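Local atomic coordinates of xylulose kinase (Escherichia coli, PDB entry 2ITM), a protein that catalyses the ATP-dependent phosphorylation of D-xylulose to D-xylulose 5-phosphate and, less efficiently, of 1-deoxy-D-xylulose, working as a homodimer. Residues G411-Y416 and S454-A459; L373-D378 and P467-F472; A25-K30 and M56-D61; M1-D6 and V14-E19. All blocks are in the same frame, centred on the assembly; numbering follows the deposited sequence.

Contact 1: G411-Y416 and S454-A459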
loop_
_atom_site.group_PDB
_atom_site.type_symbol
_atom_site.label_atom_id
_atom_site.label_comp_id
_atom_site.label_asym_id
_atom_site.label_seq_id
_atom_site.Cartn_x
_atom_site.Cartn_y
_atom_site.Cartn_z
ATOM N N GLY A 411 21.512 -15.758 12.227
ATOM C CA GLY A 411 22.684 -16.211 12.944
ATOM C C GLY A 411 22.483 -17.574 13.560
ATOM O O GLY A 411 23.233 -18.000 14.409
ATOM N N GLN A 412 21.436 -18.249 13.112
ATOM C CA GLN A 412 20.996 -19.490 13.707
ATOM C C GLN A 412 21.190 -20.642 12.748
ATOM O O GLN A 412 20.864 -20.542 11.582
ATOM C CB GLN A 412 19.527 -19.378 14.067
ATOM C CG GLN A 412 19.133 -20.153 15.265
ATOM C CD GLN A 412 19.651 -19.549 16.535
ATOM O OE1 GLN A 412 19.731 -18.336 16.658
ATOM N NE2 GLN A 412 20.006 -20.412 17.493
ATOM N N GLN A 413 21.727 -21.745 13.249
ATOM C CA GLN A 413 21.766 -22.980 12.481
ATOM C C GLN A 413 20.377 -23.588 12.304
ATOM O O GLN A 413 19.705 -23.929 13.270
ATOM C CB GLN A 413 22.702 -23.989 13.134
ATOM C CG GLN A 413 22.677 -25.360 12.471
ATOM C CD GLN A 413 23.583 -26.363 13.141
ATOM O OE1 GLN A 413 23.138 -27.420 13.570
ATOM N NE2 GLN A 413 24.851 -26.040 13.223
ATOM N N LEU A 414 19.945 -23.731 11.063
ATOM C CA LEU A 414 18.612 -24.270 10.801
ATOM C C LEU A 414 18.646 -25.666 10.196
ATOM O O LEU A 414 19.099 -25.861 9.073
ATOM C CB LEU A 414 17.820 -23.291 9.917
ATOM C CG LEU A 414 17.820 -21.833 10.358
ATOM C CD1 LEU A 414 17.105 -20.976 9.388
ATOM C CD2 LEU A 414 17.272 -21.714 11.720
ATOM N N ASP A 415 18.151 -26.630 10.961
ATOM C CA ASP A 415 18.091 -28.033 10.555
ATOM C C ASP A 415 16.785 -28.337 9.813
ATOM O O ASP A 415 15.699 -28.419 10.430
ATOM C CB ASP A 415 18.137 -28.951 11.768
ATOM C CG ASP A 415 19.466 -28.915 12.490
ATOM O OD1 ASP A 415 20.501 -28.727 11.834
ATOM O OD2 ASP A 415 19.479 -29.096 13.717
ATOM N N TYR A 416 16.879 -28.517 8.505
ATOM C CA TYR A 416 15.723 -28.886 7.713
ATOM C C TYR A 416 15.416 -30.369 7.815
ATOM O O TYR A 416 16.271 -31.213 7.594
ATOM C CB TYR A 416 15.913 -28.497 6.261
ATOM C CG TYR A 416 14.697 -28.700 5.409
ATOM C CD1 TYR A 416 13.455 -28.280 5.830
ATOM C CD2 TYR A 416 14.789 -29.312 4.182
ATOM C CE1 TYR A 416 12.349 -28.461 5.055
ATOM C CE2 TYR A 416 13.689 -29.492 3.402
ATOM C CZ TYR A 416 12.471 -29.069 3.840
ATOM O OH TYR A 416 11.371 -29.251 3.047
ATOM N N SER A 454 21.384 -29.193 6.861
ATOM C CA SER A 454 21.690 -28.279 7.940
ATOM C C SER A 454 22.325 -26.977 7.417
ATOM O O SER A 454 23.337 -27.001 6.739
ATOM C CB SER A 454 22.624 -28.939 8.938
ATOM O OG SER A 454 21.917 -29.427 10.052
ATOM N N HIS A 455 21.715 -25.852 7.759
ATOM C CA HIS A 455 22.137 -24.563 7.249
ATOM C C HIS A 455 22.903 -23.770 8.280
ATOM O O HIS A 455 22.351 -23.363 9.282
ATOM C CB HIS A 455 20.944 -23.766 6.781
ATOM C CG HIS A 455 20.244 -24.364 5.610
ATOM N ND1 HIS A 455 20.493 -23.969 4.317
ATOM C CD2 HIS A 455 19.296 -25.321 5.534
ATOM C CE1 HIS A 455 19.733 -24.661 3.494
ATOM N NE2 HIS A 455 18.998 -25.489 4.208
ATOM N N LEU A 456 24.183 -23.551 8.023
ATOM C CA LEU A 456 24.959 -22.663 8.859
ATOM C C LEU A 456 24.991 -21.252 8.325
ATOM O O LEU A 456 25.087 -21.032 7.137
ATOM C CB LEU A 456 26.365 -23.194 9.089
ATOM C CG LEU A 456 26.528 -24.071 10.317
ATOM C CD1 LEU A 456 27.487 -25.172 10.018
ATOM C CD2 LEU A 456 26.990 -23.280 11.512
ATOM N N PRO A 457 24.874 -20.296 9.227
ATOM C CA PRO A 457 24.967 -18.886 8.872
ATOM C C PRO A 457 26.277 -18.574 8.173
ATOM O O PRO A 457 27.333 -18.917 8.674
ATOM C CB PRO A 457 24.902 -18.176 10.224
ATOM C CG PRO A 457 24.728 -19.239 11.238
ATOM C CD PRO A 457 25.130 -20.521 10.652
ATOM N N ASP A 458 26.194 -17.928 7.022
ATOM C CA ASP A 458 27.367 -17.357 6.393
ATOM C C ASP A 458 27.800 -16.069 7.072
ATOM O O ASP A 458 27.016 -15.154 7.223
ATOM C CB ASP A 458 27.145 -17.131 4.906
ATOM C CG ASP A 458 28.357 -16.570 4.223
ATOM O OD1 ASP A 458 28.397 -15.360 3.997
ATOM O OD2 ASP A 458 29.314 -17.265 3.870
ATOM N N ALA A 459 29.056 -16.028 7.489
ATOM C CA ALA A 459 29.552 -14.973 8.355
ATOM C C ALA A 459 29.524 -13.622 7.667
ATOM O O ALA A 459 29.289 -12.607 8.296
ATOM C CB ALA A 459 30.944 -15.298 8.825
#
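L414 and H455 pair through their backbones where strand 414-417 meets strand 451-455, which borders its seven-stranded sheet within this chain. L414 N donates to H455 O (3.0 Å) and H455 N returns a bond to L414 O (2.9 Å), an antiparallel hydrogen-bonded pair. H455 O is gripped a second time, by a CA-H...O contact from Q413 CA at 3.3 Å.

Among the polar side chains, S454 OG donates to D415 OD1 from the next, non-hydrogen-bonded pair; the modelled length is improbably short and therefore doubtful. The H455 imidazole turns its edge to L414 O, with CD2 3.6 Å away, while its NE2 is hydrogen-bonded to R403 of helix 400-410.

Beyond the paired residues the contact is mostly van der Waals packing. The P457 ring lays CG 3.6 Å from G411 C; a proline suits this place because it needs no N-H partner, and G411 tolerates the positive phi (77°) that ends the helix. Q413 runs extended, CG anti to the backbone N (chi1 174°), bringing NE2 to 3.9 Å from L456 CD2, while OE1 is bonded to S389.

The two backbone bonds thus fix the register, while H455 ties the border strand to helix 400-410.

Contact 2: L373-D378 and P467-F472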
loop_
_atom_site.group_PDB
_atom_site.type_symbol
_atom_site.label_atom_id
_atom_site.label_comp_id
_atom_site.label_asym_id
_atom_site.label_seq_id
_atom_site.Cartn_x
_atom_site.Cartn_y
_atom_site.Cartn_z
ATOM N N LEU A 373 10.750 -13.043 11.437
ATOM C CA LEU A 373 10.950 -14.338 12.053
ATOM C C LEU A 373 12.151 -14.374 12.994
ATOM O O LEU A 373 12.092 -14.965 14.050
ATOM C CB LEU A 373 11.064 -15.429 10.992
ATOM C CG LEU A 373 9.818 -15.726 10.153
ATOM C CD1 LEU A 373 10.099 -16.720 9.067
ATOM C CD2 LEU A 373 8.641 -16.148 11.003
ATOM N N ALA A 374 13.239 -13.732 12.592
ATOM C CA ALA A 374 14.452 -13.679 13.389
ATOM C C ALA A 374 14.260 -12.902 14.685
ATOM O O ALA A 374 14.717 -13.320 15.734
ATOM C CB ALA A 374 15.580 -13.096 12.588
ATOM N N ASP A 375 13.587 -11.765 14.593
ATOM C CA ASP A 375 13.255 -10.972 15.761
ATOM C C ASP A 375 12.361 -11.780 16.680
ATOM O O ASP A 375 12.489 -11.724 17.894
ATOM C CB ASP A 375 12.539 -9.685 15.353
ATOM C CG ASP A 375 13.492 -8.579 14.945
ATOM O OD1 ASP A 375 14.670 -8.613 15.341
ATOM O OD2 ASP A 375 13.128 -7.641 14.232
ATOM N N GLY A 376 11.443 -12.526 16.071
ATOM C CA GLY A 376 10.529 -13.382 16.799
ATOM C C GLY A 376 11.250 -14.414 17.637
ATOM O O GLY A 376 10.977 -14.588 18.825
ATOM N N MET A 377 12.192 -15.103 17.021
ATOM C CA MET A 377 13.017 -16.046 17.754
ATOM C C MET A 377 13.884 -15.385 18.832
ATOM O O MET A 377 13.965 -15.909 19.937
ATOM C CB MET A 377 13.856 -16.889 16.793
ATOM C CG MET A 377 13.019 -17.800 15.906
ATOM S SD MET A 377 13.941 -19.075 15.063
ATOM C CE MET A 377 14.782 -18.119 13.841
ATOM N N ASP A 378 14.499 -14.258 18.517
ATOM C CA ASP A 378 15.306 -13.518 19.477
ATOM C C ASP A 378 14.550 -13.219 20.774
ATOM O O ASP A 378 15.072 -13.375 21.849
ATOM C CB ASP A 378 15.791 -12.211 18.854
ATOM C CG ASP A 378 16.917 -12.411 17.854
ATOM O OD1 ASP A 378 17.489 -13.501 17.804
ATOM O OD2 ASP A 378 17.285 -11.520 17.079
ATOM N N PRO A 467 22.716 -4.542 9.881
ATOM C CA PRO A 467 22.201 -3.181 9.743
ATOM C C PRO A 467 20.825 -3.108 9.100
ATOM O O PRO A 467 20.081 -2.198 9.388
ATOM C CB PRO A 467 23.237 -2.480 8.868
ATOM C CG PRO A 467 24.080 -3.543 8.294
ATOM C CD PRO A 467 23.988 -4.720 9.174
ATOM N N ARG A 468 20.500 -4.066 8.247
ATOM C CA ARG A 468 19.164 -4.146 7.690
ATOM C C ARG A 468 18.100 -4.539 8.720
ATOM O O ARG A 468 16.998 -4.026 8.697
ATOM C CB ARG A 468 19.132 -5.082 6.488
ATOM C CG ARG A 468 19.978 -4.613 5.337
ATOM C CD ARG A 468 20.134 -5.611 4.218
ATOM N NE ARG A 468 20.052 -4.976 2.910
ATOM C CZ ARG A 468 21.091 -4.473 2.289
ATOM N NH1 ARG A 468 22.275 -4.544 2.864
ATOM N NH2 ARG A 468 20.969 -3.905 1.109
ATOM N N ARG A 469 18.464 -5.454 9.613
ATOM C CA ARG A 469 17.627 -5.863 10.736
ATOM C C ARG A 469 17.330 -4.680 11.644
ATOM O O ARG A 469 16.205 -4.482 12.056
ATOM C CB ARG A 469 18.317 -6.972 11.543
ATOM C CG ARG A 469 18.020 -8.392 11.089
ATOM C CD ARG A 469 19.009 -9.425 11.549
ATOM N NE ARG A 469 18.646 -10.105 12.787
ATOM C CZ ARG A 469 17.433 -10.185 13.264
ATOM N NH1 ARG A 469 16.435 -9.629 12.610
ATOM N NH2 ARG A 469 17.205 -10.816 14.398
ATOM N N GLU A 470 18.369 -3.914 11.948
ATOM C CA GLU A 470 18.259 -2.680 12.706
ATOM C C GLU A 470 17.320 -1.707 12.028
ATOM O O GLU A 470 16.489 -1.101 12.657
ATOM C CB GLU A 470 19.636 -2.066 12.815
ATOM C CG GLU A 470 19.804 -0.984 13.849
ATOM C CD GLU A 470 21.232 -0.474 13.883
ATOM O OE1 GLU A 470 22.161 -1.304 13.842
ATOM O OE2 GLU A 470 21.416 0.748 13.925
ATOM N N THR A 471 17.468 -1.572 10.728
ATOM C CA THR A 471 16.639 -0.662 9.974
ATOM C C THR A 471 15.183 -1.124 9.938
ATOM O O THR A 471 14.275 -0.357 10.203
ATOM C CB THR A 471 17.206 -0.454 8.566
ATOM O OG1 THR A 471 18.359 0.381 8.638
ATOM C CG2 THR A 471 16.258 0.350 7.734
ATOM N N PHE A 472 14.987 -2.393 9.619
ATOM C CA PHE A 472 13.692 -3.055 9.743
ATOM C C PHE A 472 12.974 -2.815 11.072
ATOM O O PHE A 472 11.855 -2.417 11.079
ATOM C CB PHE A 472 13.824 -4.551 9.454
ATOM C CG PHE A 472 12.581 -5.342 9.736
ATOM C CD1 PHE A 472 11.617 -5.504 8.777
ATOM C CD2 PHE A 472 12.387 -5.928 10.960
ATOM C CE1 PHE A 472 10.488 -6.227 9.042
ATOM C CE2 PHE A 472 11.258 -6.647 11.223
ATOM C CZ PHE A 472 10.310 -6.798 10.263
HETATM O O HOH W 1 19.404 -13.121 15.699
#
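R469 reaches across a nearly perpendicular helix-helix crossing to A374, D375 and D378, forming a salt-bridge network between helices 358-381 and 459-479. The short axes stay 11.5 Å apart and make an angle of 85°, a gap the long R469 side chain bridges. An arginine suits it: its chain bends at chi3 (94°) and its flat end offers a face and an edge.

Over one face lies the methyl of A374, whose CB is 3.3 Å from R469 NH2 and offset toward the rim; a small residue lets the guanidinium settle close to the helix. At the edge D378 meets the arginine tip to tip, OD2 standing 2.8 Å from NH2. D375 slides past in the opposite direction; its OD1 makes a longer salt bridge to R469 NH1 (3.4 Å) and also pairs with R473, its stronger partner. A leucine in place of R469 would probably leave D378 without its charged mate and the A374 methyl without the flat group over it, while D375 would still have R473.

The other D375 oxygen, OD2, sits at the edge of the F472 ring, 3.7 Å from CE2. A water lies 2.9 Å from D378 OD1 and accepts a weak bond from R469 NH2.

Contact 3: A25-K30 and M56-D61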
loop_
_atom_site.group_PDB
_atom_site.type_symbol
_atom_site.label_atom_id
_atom_site.label_comp_id
_atom_site.label_asym_id
_atom_site.label_seq_id
_atom_site.Cartn_x
_atom_site.Cartn_y
_atom_site.Cartn_z
ATOM N N ALA A 25 -2.112 -45.512 8.237
ATOM C CA ALA A 25 -3.367 -45.015 7.726
ATOM C C ALA A 25 -3.770 -43.721 8.406
ATOM O O ALA A 25 -3.448 -43.501 9.539
ATOM C CB ALA A 25 -4.468 -46.044 7.849
ATOM N N ALA A 26 -4.487 -42.883 7.683
ATOM C CA ALA A 26 -4.979 -41.610 8.170
ATOM C C ALA A 26 -6.381 -41.349 7.697
ATOM O O ALA A 26 -6.818 -41.888 6.713
ATOM C CB ALA A 26 -4.116 -40.515 7.749
ATOM N N GLN A 27 -7.071 -40.500 8.417
ATOM C CA GLN A 27 -8.399 -40.137 8.078
ATOM C C GLN A 27 -8.744 -38.779 8.645
ATOM O O GLN A 27 -8.421 -38.480 9.759
ATOM C CB GLN A 27 -9.363 -41.213 8.518
ATOM C CG GLN A 27 -10.759 -41.035 8.043
ATOM C CD GLN A 27 -10.898 -41.079 6.542
ATOM O OE1 GLN A 27 -10.715 -42.107 5.950
ATOM N NE2 GLN A 27 -11.243 -39.971 5.949
ATOM N N THR A 28 -9.403 -37.962 7.834
ATOM C CA THR A 28 -9.801 -36.620 8.216
ATOM C C THR A 28 -11.276 -36.318 8.050
ATOM O O THR A 28 -11.913 -36.796 7.147
ATOM C CB THR A 28 -9.018 -35.570 7.433
ATOM O OG1 THR A 28 -7.669 -35.532 7.852
ATOM C CG2 THR A 28 -9.427 -34.266 7.805
ATOM N N GLU A 29 -11.814 -35.502 8.931
ATOM C CA GLU A 29 -13.203 -35.088 8.834
ATOM C C GLU A 29 -13.335 -33.618 9.150
ATOM O O GLU A 29 -12.723 -33.125 10.077
ATOM C CB GLU A 29 -14.068 -35.888 9.792
ATOM C CG GLU A 29 -14.228 -37.354 9.432
ATOM C CD GLU A 29 -15.198 -37.549 8.301
ATOM O OE1 GLU A 29 -16.226 -36.853 8.289
ATOM O OE2 GLU A 29 -14.923 -38.385 7.428
ATOM N N LYS A 30 -14.147 -32.923 8.375
ATOM C CA LYS A 30 -14.244 -31.487 8.487
ATOM C C LYS A 30 -15.116 -31.060 9.642
ATOM O O LYS A 30 -15.959 -31.807 10.105
ATOM C CB LYS A 30 -14.694 -30.862 7.169
ATOM C CG LYS A 30 -13.577 -30.745 6.149
ATOM C CD LYS A 30 -13.979 -29.953 4.919
ATOM C CE LYS A 30 -13.202 -30.426 3.710
ATOM N NZ LYS A 30 -12.782 -29.325 2.819
ATOM N N MET A 56 -13.017 -42.321 12.747
ATOM C CA MET A 56 -12.487 -43.559 13.268
ATOM C C MET A 56 -13.142 -44.734 12.562
ATOM O O MET A 56 -12.541 -45.773 12.378
ATOM C CB MET A 56 -12.733 -43.653 14.768
ATOM C CG MET A 56 -11.876 -42.727 15.613
ATOM S SD MET A 56 -10.144 -43.127 15.547
ATOM C CE MET A 56 -10.204 -44.617 16.479
ATOM N N LYS A 57 -14.393 -44.556 12.186
ATOM C CA LYS A 57 -15.097 -45.555 11.414
ATOM C C LYS A 57 -14.526 -45.667 10.012
ATOM O O LYS A 57 -14.324 -46.753 9.508
ATOM C CB LYS A 57 -16.596 -45.266 11.393
ATOM C CG LYS A 57 -17.320 -45.832 12.592
ATOM C CD LYS A 57 -18.680 -45.213 12.827
ATOM C CE LYS A 57 -19.309 -45.804 14.061
ATOM N NZ LYS A 57 -20.633 -45.258 14.343
ATOM N N ALA A 58 -14.249 -44.529 9.397
ATOM C CA ALA A 58 -13.610 -44.529 8.101
ATOM C C ALA A 58 -12.216 -45.144 8.146
ATOM O O ALA A 58 -11.834 -45.896 7.260
ATOM C CB ALA A 58 -13.571 -43.151 7.538
ATOM N N LEU A 59 -11.460 -44.816 9.183
ATOM C CA LEU A 59 -10.123 -45.372 9.356
ATOM C C LEU A 59 -10.184 -46.879 9.316
ATOM O O LEU A 59 -9.332 -47.526 8.739
ATOM C CB LEU A 59 -9.504 -44.906 10.668
ATOM C CG LEU A 59 -8.004 -45.128 10.845
ATOM C CD1 LEU A 59 -7.189 -44.205 9.986
ATOM C CD2 LEU A 59 -7.600 -45.007 12.274
ATOM N N GLY A 60 -11.207 -47.424 9.949
ATOM C CA GLY A 60 -11.287 -48.836 10.204
ATOM C C GLY A 60 -11.623 -49.604 8.946
ATOM O O GLY A 60 -11.224 -50.742 8.795
ATOM N N ASP A 61 -12.357 -48.963 8.047
ATOM C CA ASP A 61 -12.578 -49.483 6.708
ATOM C C ASP A 61 -11.258 -49.713 5.988
ATOM O O ASP A 61 -11.050 -50.752 5.411
ATOM C CB ASP A 61 -13.422 -48.510 5.888
ATOM C CG ASP A 61 -14.828 -48.339 6.433
ATOM O OD1 ASP A 61 -15.360 -49.281 7.052
ATOM O OD2 ASP A 61 -15.477 -47.288 6.284
#
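The first helix of the actin-like (RNase H-like) fold of the N-terminal FGGY domain packs here on the border strand of its sheet: L59 and A58 of helix 45-62 meet A25, A26 and Q27 of strand 23-30. The helix segment runs at 148° to the strand, roughly antiparallel, and the axes approach to 7.7 Å. The small A58 and A25 help the helix come this near, although L59 and Q27 bury most of the surface.

L59 is the principal apolar piece. Its CG lies anti to the backbone N (chi1 -166°), and one methyl, CD1, settles onto the strand backbone, 3.7 Å from A26 C. The same methyl is flanked by the side chains before and after A26: A25 CB lies 3.9 Å from L59 CD1, and Q27 CB 4.0 Å from it. A branched leucine end fits this place, since it can rest on the peptide between two side chains that both point at the helix. A26 points the other way and contributes mainly backbone.

Beside it, Q27 bends at chi2 (63°), and the aliphatic part of its chain packs against the helix, with CG 3.6 Å from A58 CB. The small methyl of A58 suits a place so close to this chain. The two segments share no hydrogen bond, so apolar contact carries the join.

Nearby, A26 O is hydrogen-bonded to Q62 of the same helix, and E29 forms a salt bridge with R54. Strand 11-17 lies next in the sheet and sends V14 to L59 and M56, while I3 of strand 2-7 touches both residues from farther in.

Contact 4: M1-D6 and V14-E19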
loop_
_atom_site.group_PDB
_atom_site.type_symbol
_atom_site.label_atom_id
_atom_site.label_comp_id
_atom_site.label_asym_id
_atom_site.label_seq_id
_atom_site.Cartn_x
_atom_site.Cartn_y
_atom_site.Cartn_z
ATOM N N MET A 1 -0.253 -51.855 17.553
ATOM C CA MET A 1 -0.483 -50.638 16.804
ATOM C C MET A 1 -0.977 -49.520 17.706
ATOM O O MET A 1 -1.267 -49.749 18.865
ATOM C CB MET A 1 -1.465 -50.889 15.677
ATOM C CG MET A 1 -1.124 -52.080 14.802
ATOM S SD MET A 1 -0.336 -51.639 13.266
ATOM C CE MET A 1 -1.635 -50.654 12.523
ATOM N N TYR A 2 -1.070 -48.314 17.154
ATOM C CA TYR A 2 -1.422 -47.139 17.912
ATOM C C TYR A 2 -2.334 -46.180 17.146
ATOM O O TYR A 2 -2.249 -46.076 15.935
ATOM C CB TYR A 2 -0.189 -46.426 18.455
ATOM C CG TYR A 2 0.760 -47.382 19.100
ATOM C CD1 TYR A 2 1.799 -47.944 18.380
ATOM C CD2 TYR A 2 0.598 -47.768 20.414
ATOM C CE1 TYR A 2 2.650 -48.843 18.953
ATOM C CE2 TYR A 2 1.440 -48.664 20.993
ATOM C CZ TYR A 2 2.467 -49.204 20.259
ATOM O OH TYR A 2 3.310 -50.099 20.840
ATOM N N ILE A 3 -3.222 -45.508 17.873
ATOM C CA ILE A 3 -4.043 -44.425 17.341
ATOM C C ILE A 3 -3.671 -43.078 17.955
ATOM O O ILE A 3 -3.515 -42.956 19.161
ATOM C CB ILE A 3 -5.539 -44.702 17.575
ATOM C CG1 ILE A 3 -5.982 -45.974 16.871
ATOM C CG2 ILE A 3 -6.384 -43.516 17.140
ATOM C CD1 ILE A 3 -6.081 -45.832 15.408
ATOM N N GLY A 4 -3.549 -42.074 17.098
ATOM C CA GLY A 4 -3.588 -40.691 17.504
ATOM C C GLY A 4 -4.754 -39.936 16.905
ATOM O O GLY A 4 -5.012 -40.026 15.713
ATOM N N ILE A 5 -5.466 -39.211 17.757
ATOM C CA ILE A 5 -6.519 -38.292 17.350
ATOM C C ILE A 5 -6.109 -36.843 17.578
ATOM O O ILE A 5 -5.623 -36.490 18.643
ATOM C CB ILE A 5 -7.795 -38.565 18.125
ATOM C CG1 ILE A 5 -8.198 -40.028 18.026
ATOM C CG2 ILE A 5 -8.905 -37.679 17.636
ATOM C CD1 ILE A 5 -9.198 -40.436 19.053
ATOM N N ASP A 6 -6.336 -36.006 16.576
ATOM C CA ASP A 6 -6.165 -34.564 16.712
ATOM C C ASP A 6 -7.454 -33.815 16.437
ATOM O O ASP A 6 -7.916 -33.736 15.307
ATOM C CB ASP A 6 -5.044 -34.059 15.817
ATOM C CG ASP A 6 -4.886 -32.557 15.866
ATOM O OD1 ASP A 6 -4.691 -31.967 14.802
ATOM O OD2 ASP A 6 -4.929 -31.889 16.909
ATOM N N VAL A 14 -7.428 -38.500 12.420
ATOM C CA VAL A 14 -7.001 -39.707 13.097
ATOM C C VAL A 14 -5.961 -40.466 12.299
ATOM O O VAL A 14 -6.043 -40.552 11.083
ATOM C CB VAL A 14 -8.182 -40.635 13.444
ATOM C CG1 VAL A 14 -9.298 -39.865 14.116
ATOM C CG2 VAL A 14 -8.697 -41.349 12.218
ATOM N N ILE A 15 -4.975 -41.006 13.000
ATOM C CA ILE A 15 -3.933 -41.804 12.378
ATOM C C ILE A 15 -3.723 -43.158 13.033
ATOM O O ILE A 15 -4.018 -43.350 14.216
ATOM C CB ILE A 15 -2.607 -41.043 12.330
ATOM C CG1 ILE A 15 -1.972 -40.940 13.707
ATOM C CG2 ILE A 15 -2.777 -39.688 11.658
ATOM C CD1 ILE A 15 -0.542 -40.514 13.664
ATOM N N LEU A 16 -3.188 -44.081 12.254
ATOM C CA LEU A 16 -2.848 -45.409 12.720
ATOM C C LEU A 16 -1.359 -45.625 12.598
ATOM O O LEU A 16 -0.856 -45.655 11.478
ATOM C CB LEU A 16 -3.595 -46.420 11.888
ATOM C CG LEU A 16 -4.009 -47.766 12.460
ATOM C CD1 LEU A 16 -3.713 -48.864 11.503
ATOM C CD2 LEU A 16 -3.478 -48.067 13.819
ATOM N N LEU A 17 -0.677 -45.800 13.721
ATOM C CA LEU A 17 0.751 -46.066 13.721
ATOM C C LEU A 17 0.996 -47.543 13.891
ATOM O O LEU A 17 0.336 -48.198 14.678
ATOM C CB LEU A 17 1.440 -45.338 14.871
ATOM C CG LEU A 17 1.888 -43.884 14.821
ATOM C CD1 LEU A 17 2.956 -43.665 15.845
ATOM C CD2 LEU A 17 2.382 -43.496 13.449
ATOM N N ASN A 18 1.983 -48.056 13.172
ATOM C CA ASN A 18 2.459 -49.412 13.380
ATOM C C ASN A 18 3.402 -49.577 14.564
ATOM O O ASN A 18 3.744 -48.621 15.233
ATOM C CB ASN A 18 3.085 -49.965 12.099
ATOM C CG ASN A 18 4.333 -49.213 11.679
ATOM O OD1 ASN A 18 4.684 -49.198 10.518
ATOM N ND2 ASN A 18 4.999 -48.598 12.624
ATOM N N GLU A 19 3.818 -50.808 14.815
ATOM C CA GLU A 19 4.784 -51.075 15.860
ATOM C C GLU A 19 6.033 -50.225 15.705
ATOM O O GLU A 19 6.573 -49.733 16.682
ATOM C CB GLU A 19 5.138 -52.556 15.916
ATOM C CG GLU A 19 4.005 -53.477 15.506
ATOM C CD GLU A 19 3.603 -53.306 14.058
ATOM O OE1 GLU A 19 2.435 -52.977 13.802
ATOM O OE2 GLU A 19 4.457 -53.502 13.172
#
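This is the antiparallel pairing of a beta hairpin at the very start of the chain, in which Y2 to I5 lie against V14 to L17. Y2 and L17 exchange backbone bonds, Y2 N to L17 O (2.8 Å) and back, as do G4 and I15, G4 N to I15 O (3.2 Å) and back. I15 holds CG1 between its backbone N and carbonyl carbon (chi1 73°), beside G4, where a CB would come close; glycine is thus probably comfortable.

Strands 2-7 and 11-17 form the first hairpin of the actin-like ATPase fold, and D6, probably important for activity, lies near its turn. On the face covered by helix 45-62, I5 and V14 lie side by side, CG1 to CG1 at 4.1 Å, and I3 CD1 reaches L16 CD2 at 3.8 Å.

M1 bends at chi2 and chi3 and brings SD to 3.6 Å from N18 CA; the closeness of its methyl to L16 is doubtful as modelled. An alanine at M1 would probably leave N18 without the thioether that packs on its CA. On the other face, Y2 and L17 touch through CB and meet helix 424-436, with N18 O at the Y2 ring edge, 3.8 Å from CD1.

How the contacts relate
Along the chain contact 4 closes first, contact 3 follows, and contact 1 is nested inside the loop closed by contact 2. Contacts 3 and 4 have centres 11 Å apart and share one sheet: strand 11-17 bonds to strand 2-7 on one side and to strand 23-30 on the other, probably through A25 O to L16 N and Q27 O to V14 N, while helix 45-62 packs on both. Contacts 1 and 2, centres 16 Å apart, do not touch but are linked by strand 451-455 leading through a short loop into helix 459-479. The pairs are separated by 34 to 43 Å between centres, consistent with the two actin-like halves of an FGGY kinase.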